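Local atomic coordinates of radical SAM domain protein (Methanothrix thermoacetophila, PDB entry 6Y1X), a protein that probably acts as the radical SAM carbide synthase NifB, an iron-sulfur enzyme that takes part in building the iron-molybdenum cofactor of nitrogenase. Residues 167-170 / 171-174; 189-192 / 193-197; 226-229 / 230-233. All coordinates share one frame; numbering follows the deposited sequence.

Interaction 1 of 3, residues 167-170 / 171-174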
loop_
_atom_site.group_PDB
_atom_site.type_symbol
_atom_site.label_atom_id
_atom_site.label_comp_id
_atom_site.label_asym_id
_atom_site.label_seq_id
_atom_site.Cartn_x
_atom_site.Cartn_y
_atom_site.Cartn_z
ATOM N N ALA A 167 -4.237 -4.620 -11.125
ATOM C CA ALA A 167 -4.412 -5.498 -12.270
ATOM C C ALA A 167 -3.457 -6.676 -12.140
ATOM O O ALA A 167 -2.331 -6.516 -11.668
ATOM C CB ALA A 167 -4.163 -4.755 -13.588
ATOM N N VAL A 168 -3.916 -7.854 -12.557
ATOM C CA VAL A 168 -3.054 -9.011 -12.769
ATOM C C VAL A 168 -2.990 -9.373 -14.245
ATOM O O VAL A 168 -2.428 -10.411 -14.610
ATOM C CB VAL A 168 -3.479 -10.219 -11.918
ATOM C CG1 VAL A 168 -3.298 -9.915 -10.432
ATOM C CG2 VAL A 168 -4.916 -10.625 -12.226
ATOM N N ASP A 169 -3.574 -8.540 -15.100
ATOM C CA ASP A 169 -3.446 -8.627 -16.545
ATOM C C ASP A 169 -2.770 -7.344 -17.004
ATOM O O ASP A 169 -3.326 -6.252 -16.794
ATOM C CB ASP A 169 -4.827 -8.781 -17.190
ATOM C CG ASP A 169 -4.777 -8.886 -18.707
ATOM O OD1 ASP A 169 -3.948 -8.212 -19.357
ATOM O OD2 ASP A 169 -5.599 -9.649 -19.258
ATOM N N PRO A 170 -1.594 -7.407 -17.638
ATOM C CA PRO A 170 -0.876 -6.169 -17.957
ATOM C C PRO A 170 -1.558 -5.329 -19.023
ATOM O O PRO A 170 -1.299 -4.119 -19.083
ATOM C CB PRO A 170 0.491 -6.671 -18.438
ATOM C CG PRO A 170 0.191 -8.015 -19.010
ATOM C CD PRO A 170 -0.867 -8.599 -18.110
ATOM N N THR A 171 -2.427 -5.916 -19.852
ATOM C CA THR A 171 -3.192 -5.095 -20.788
ATOM C C THR A 171 -4.177 -4.200 -20.052
ATOM O O THR A 171 -4.506 -3.112 -20.533
ATOM C CB THR A 171 -3.923 -5.967 -21.805
ATOM O OG1 THR A 171 -4.933 -6.739 -21.145
ATOM C CG2 THR A 171 -2.945 -6.899 -22.520
ATOM N N ILE A 172 -4.661 -4.648 -18.895
ATOM C CA ILE A 172 -5.441 -3.778 -18.024
ATOM C C ILE A 172 -4.523 -2.835 -17.257
ATOM O O ILE A 172 -4.838 -1.651 -17.084
ATOM C CB ILE A 172 -6.345 -4.611 -17.104
ATOM C CG1 ILE A 172 -7.366 -5.365 -17.971
ATOM C CG2 ILE A 172 -7.027 -3.721 -16.069
ATOM C CD1 ILE A 172 -8.248 -6.326 -17.220
ATOM N N GLY A 173 -3.391 -3.345 -16.763
ATOM C CA GLY A 173 -2.419 -2.479 -16.112
ATOM C C GLY A 173 -2.023 -1.288 -16.961
ATOM O O GLY A 173 -1.839 -0.178 -16.445
ATOM N N GLU A 174 -1.887 -1.496 -18.275
ATOM C CA GLU A 174 -1.449 -0.418 -19.153
ATOM C C GLU A 174 -2.442 0.737 -19.150
ATOM O O GLU A 174 -2.063 1.890 -19.392
ATOM C CB GLU A 174 -1.267 -0.935 -20.579
ATOM C CG GLU A 174 -0.774 0.138 -21.547
ATOM C CD GLU A 174 -0.734 -0.326 -22.988
ATOM O OE1 GLU A 174 -1.130 -1.480 -23.259
ATOM O OE2 GLU A 174 -0.305 0.470 -23.852
#
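D169 and T171 meet through one carboxylate oxygen, D169 OD1, which takes two bonds from the same residue. The backbone T171 N reaches OD1 at 2.8 Å, nearly in line with its C-O bond, while T171 OG1 donates to it at 2.5 Å from well above the carboxylate plane. D169 holds CG anti to its own N (chi1 -180°), which swings the carboxylate over the start of the helix, and T171 sets OG1 between its N and carbonyl carbon (chi1 67°), on the side where the carboxylate lies. D169 O is used as well: G173 N donates to it almost straight at 2.9 Å, in the carbonyl plane, and I172 N adds a weak bond. One step on, E174 N is bound to P170 O at 2.8 Å. The methyl of A167 makes the apolar part of the contact, A167 CB lying 3.9 Å from I172 CG2, and also rests against the backbone of G173. The ring of P170 faces helix 189-209. The whole is an aspartate N-cap with proline as first helical residue, opening the short helix 170-173 after strand 160-164.

Interaction 2 of 3, residues 189-192 / 193-197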
loop_
_atom_site.group_PDB
_atom_site.type_symbol
_atom_site.label_atom_id
_atom_site.label_comp_id
_atom_site.label_asym_id
_atom_site.label_seq_id
_atom_site.Cartn_x
_atom_site.Cartn_y
_atom_site.Cartn_z
ATOM N N GLY A 189 3.565 2.342 -21.435
ATOM C CA GLY A 189 2.782 1.382 -22.186
ATOM C C GLY A 189 2.789 -0.011 -21.577
ATOM O O GLY A 189 2.970 -0.204 -20.369
ATOM N N LEU A 190 2.607 -1.002 -22.452
ATOM C CA LEU A 190 2.492 -2.387 -22.008
ATOM C C LEU A 190 3.777 -2.860 -21.342
ATOM O O LEU A 190 3.732 -3.619 -20.367
ATOM C CB LEU A 190 2.130 -3.279 -23.198
ATOM C CG LEU A 190 1.818 -4.751 -22.936
ATOM C CD1 LEU A 190 0.588 -4.885 -22.055
ATOM C CD2 LEU A 190 1.618 -5.487 -24.242
ATOM N N GLU A 191 4.935 -2.438 -21.865
ATOM C CA GLU A 191 6.206 -2.812 -21.250
ATOM C C GLU A 191 6.262 -2.368 -19.793
ATOM O O GLU A 191 6.663 -3.136 -18.911
ATOM C CB GLU A 191 7.379 -2.212 -22.033
ATOM C CG GLU A 191 8.740 -2.628 -21.486
ATOM C CD GLU A 191 9.901 -2.290 -22.413
ATOM O OE1 GLU A 191 9.745 -1.409 -23.287
ATOM O OE2 GLU A 191 10.982 -2.897 -22.250
ATOM N N ALA A 192 5.892 -1.113 -19.529
ATOM C CA ALA A 192 5.846 -0.619 -18.156
ATOM C C ALA A 192 4.906 -1.458 -17.298
ATOM O O ALA A 192 5.236 -1.817 -16.160
ATOM C CB ALA A 192 5.423 0.852 -18.139
ATOM N N ALA A 193 3.713 -1.756 -17.822
ATOM C CA ALA A 193 2.741 -2.542 -17.065
ATOM C C ALA A 193 3.255 -3.947 -16.771
ATOM O O ALA A 193 3.000 -4.493 -15.691
ATOM C CB ALA A 193 1.413 -2.602 -17.814
ATOM N N LYS A 194 3.946 -4.565 -17.735
ATOM C CA LYS A 194 4.485 -5.905 -17.514
ATOM C C LYS A 194 5.609 -5.885 -16.490
ATOM O O LYS A 194 5.731 -6.809 -15.677
ATOM C CB LYS A 194 4.978 -6.506 -18.830
ATOM C CG LYS A 194 3.879 -6.893 -19.808
ATOM C CD LYS A 194 4.480 -7.398 -21.109
ATOM C CE LYS A 194 3.659 -8.520 -21.716
ATOM N NZ LYS A 194 3.660 -9.725 -20.840
ATOM N N ILE A 195 6.454 -4.852 -16.521
ATOM C CA ILE A 195 7.524 -4.766 -15.534
ATOM C C ILE A 195 6.935 -4.598 -14.145
ATOM O O ILE A 195 7.362 -5.255 -13.186
ATOM C CB ILE A 195 8.480 -3.609 -15.875
ATOM C CG1 ILE A 195 9.356 -3.963 -17.083
ATOM C CG2 ILE A 195 9.318 -3.226 -14.653
ATOM C CD1 ILE A 195 10.015 -2.758 -17.722
ATOM N N LEU A 196 5.925 -3.736 -14.021
ATOM C CA LEU A 196 5.306 -3.509 -12.725
ATOM C C LEU A 196 4.666 -4.783 -12.194
ATOM O O LEU A 196 4.936 -5.198 -11.063
ATOM C CB LEU A 196 4.262 -2.395 -12.830
ATOM C CG LEU A 196 3.457 -2.103 -11.560
ATOM C CD1 LEU A 196 4.360 -1.627 -10.429
ATOM C CD2 LEU A 196 2.356 -1.089 -11.833
ATOM N N LEU A 197 3.852 -5.448 -13.025
ATOM C CA LEU A 197 3.118 -6.617 -12.545
ATOM C C LEU A 197 4.041 -7.762 -12.149
ATOM O O LEU A 197 3.815 -8.427 -11.130
ATOM C CB LEU A 197 2.158 -7.097 -13.632
ATOM C CG LEU A 197 1.387 -8.384 -13.334
ATOM C CD1 LEU A 197 0.588 -8.246 -12.045
ATOM C CD2 LEU A 197 0.506 -8.795 -14.503
#
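A193 follows G189 by one helical turn, and A193 N donates to G189 O at 3.1 Å in the carbonyl plane; A193 CB lies 3.6 Å from L190 O. K194 comes next, with K194 N bonded to L190 O at 2.8 Å, almost in line with the C=O bond. Its CG stands anti to the carbonyl carbon (chi1 -71°), which lays the aliphatic chain back over the preceding turn: K194 CG passes 3.3 Å from L190 O, and K194 CD meets L190 CG at 4.2 Å as the two side chains cross. The chain bends from the CG-CD bond onward, and its end leads away from the preceding turn. At I195 the backbone bond goes to E191 O, and the side chain runs beside that of E191, both pointing the same way, with I195 CD1 4.0 Å from E191 CG. L196 N bonds to A192 O at 3.0 Å, and L197 N carries the i to i+4 pattern on to A193 O. This first part of helix 189-209 is wedged between two elements: A192, I195 and L196 press on V180, Y182, Y177 and Y187 of the antiparallel strands 177-182 and 185-188, while L190, K194 and L197 cover P170 of helix 170-173.

Interaction 3 of 3, residues 226-229 / 230-233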
loop_
_atom_site.group_PDB
_atom_site.type_symbol
_atom_site.label_atom_id
_atom_site.label_comp_id
_atom_site.label_asym_id
_atom_site.label_seq_id
_atom_site.Cartn_x
_atom_site.Cartn_y
_atom_site.Cartn_z
ATOM N N ASP A 226 -13.121 -3.064 -13.027
ATOM C CA ASP A 226 -14.200 -3.305 -12.073
ATOM C C ASP A 226 -14.778 -4.715 -12.150
ATOM O O ASP A 226 -15.392 -5.165 -11.178
ATOM C CB ASP A 226 -15.300 -2.258 -12.251
ATOM C CG ASP A 226 -15.925 -2.289 -13.637
ATOM O OD1 ASP A 226 -15.183 -2.116 -14.625
ATOM O OD2 ASP A 226 -17.159 -2.453 -13.729
ATOM N N LYS A 227 -14.587 -5.441 -13.255
ATOM C CA LYS A 227 -14.815 -6.882 -13.219
ATOM C C LYS A 227 -13.525 -7.684 -13.143
ATOM O O LYS A 227 -13.556 -8.837 -12.702
ATOM C CB LYS A 227 -15.658 -7.347 -14.421
ATOM C CG LYS A 227 -15.126 -7.041 -15.816
ATOM C CD LYS A 227 -16.156 -7.488 -16.864
ATOM C CE LYS A 227 -15.565 -7.708 -18.246
ATOM N NZ LYS A 227 -14.298 -6.966 -18.484
ATOM N N HIS A 228 -12.395 -7.097 -13.535
ATOM C CA HIS A 228 -11.109 -7.771 -13.395
ATOM C C HIS A 228 -10.742 -8.010 -11.934
ATOM O O HIS A 228 -9.922 -8.887 -11.643
ATOM C CB HIS A 228 -10.022 -6.944 -14.089
ATOM C CG HIS A 228 -8.657 -7.561 -14.049
ATOM N ND1 HIS A 228 -8.395 -8.823 -14.536
ATOM C CD2 HIS A 228 -7.471 -7.071 -13.617
ATOM C CE1 HIS A 228 -7.112 -9.094 -14.386
ATOM N NE2 HIS A 228 -6.528 -8.045 -13.833
ATOM N N VAL A 229 -11.337 -7.258 -11.009
ATOM C CA VAL A 229 -11.006 -7.408 -9.592
ATOM C C VAL A 229 -11.268 -8.831 -9.112
ATOM O O VAL A 229 -10.612 -9.306 -8.180
ATOM C CB VAL A 229 -11.767 -6.362 -8.744
ATOM C CG1 VAL A 229 -13.264 -6.600 -8.784
ATOM C CG2 VAL A 229 -11.248 -6.345 -7.310
ATOM N N PHE A 230 -12.219 -9.537 -9.734
ATOM C CA PHE A 230 -12.425 -10.947 -9.408
ATOM C C PHE A 230 -11.173 -11.769 -9.705
ATOM O O PHE A 230 -10.770 -12.618 -8.897
ATOM C CB PHE A 230 -13.625 -11.497 -10.175
ATOM C CG PHE A 230 -14.946 -11.014 -9.653
ATOM C CD1 PHE A 230 -15.628 -11.720 -8.675
ATOM C CD2 PHE A 230 -15.525 -9.863 -10.170
ATOM C CE1 PHE A 230 -16.849 -11.271 -8.197
ATOM C CE2 PHE A 230 -16.749 -9.408 -9.699
ATOM C CZ PHE A 230 -17.411 -10.114 -8.713
ATOM N N ASP A 231 -10.541 -11.528 -10.858
ATOM C CA ASP A 231 -9.294 -12.214 -11.183
ATOM C C ASP A 231 -8.187 -11.836 -10.202
ATOM O O ASP A 231 -7.347 -12.672 -9.846
ATOM C CB ASP A 231 -8.863 -11.863 -12.608
ATOM C CG ASP A 231 -9.669 -12.587 -13.667
ATOM O OD1 ASP A 231 -10.250 -13.656 -13.375
ATOM O OD2 ASP A 231 -9.735 -12.064 -14.799
ATOM N N ILE A 232 -8.145 -10.570 -9.782
ATOM C CA ILE A 232 -7.152 -10.150 -8.794
ATOM C C ILE A 232 -7.332 -10.927 -7.497
ATOM O O ILE A 232 -6.366 -11.449 -6.926
ATOM C CB ILE A 232 -7.233 -8.634 -8.543
ATOM C CG1 ILE A 232 -6.940 -7.846 -9.820
ATOM C CG2 ILE A 232 -6.295 -8.223 -7.393
ATOM C CD1 ILE A 232 -7.208 -6.363 -9.660
ATOM N N ALA A 233 -8.573 -10.984 -6.998
ATOM C CA ALA A 233 -8.843 -11.660 -5.734
ATOM C C ALA A 233 -8.443 -13.127 -5.779
ATOM O O ALA A 233 -7.838 -13.642 -4.830
ATOM C CB ALA A 233 -10.321 -11.527 -5.379
#
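The loop that follows strand 213-220 here turns into helix 229-239, and the contact is its first turn, where H228 and K227 supply the opening carbonyls. H228 O takes I232 N at 3.1 Å, in the carbonyl plane and with an N-H angle of 156°, and D231 N adds a weak, strongly bent bond to the same oxygen. K227 O receives a weak bond from F230 N. V229 O is matched with A233 N at 2.9 Å, the second bond of regular helical spacing.

The imidazole of H228, its CG anti to the backbone N (chi1 -178°), comes round to the side chains of D231 and I232. D231 OD2 comes to the ring edge, 3.5 Å from H228 ND1, with ring and carboxylate planes turned 78° apart; the other oxygen, D231 OD1, forms a salt bridge with R234. The side chains of I232 and H228 cross at about a right angle, I232 CG1 3.9 Å from H228 CD2. In the parallel sheet of this TIM-barrel-related radical SAM fold, 213-220 and 243-248 are neighbouring strands, and helix 229-239 is the crossover between them: V229 and I232 touch T218 on the first, V229 and A233 touch H244 on the second. H228 NE2 reaches away from the turn to accept from V168 N, tying the helix start to the loop before helix 170-173. With H228 replaced by an alanine, V168 N is likely to lose its acceptor, and a gap would probably open between I232 and A167, both of which touch the imidazole.

K227 O lies in the plane of the F230 ring at its edge, 3.4 Å from F230 CD2. V229 CG1 approaches the same carbon at 4.2 Å, and F230 also packs on E272 and L273 of helix 263-273.

Interactions 1 and 3 both open helices that follow strands of the parallel sheet, whereas interaction 2 spans the first two turns or so of one continuous helix. Their chemistry differs accordingly: a carboxylate cap in 167-174, plain backbone pairing with aliphatic overlap in 189-197, and a histidine turned to a second loop in 226-233. All three are partly buried, with alanines inside and charged ends outside in interaction 2, and interaction 3 having the most buried residues. Interaction 1 is the middle piece: L197 CD1 lies 3.4 Å from A167 O on one side, and I172 CD1 lies 3.4 Å from H228 CG on the other. Interactions 2 and 3 do not touch.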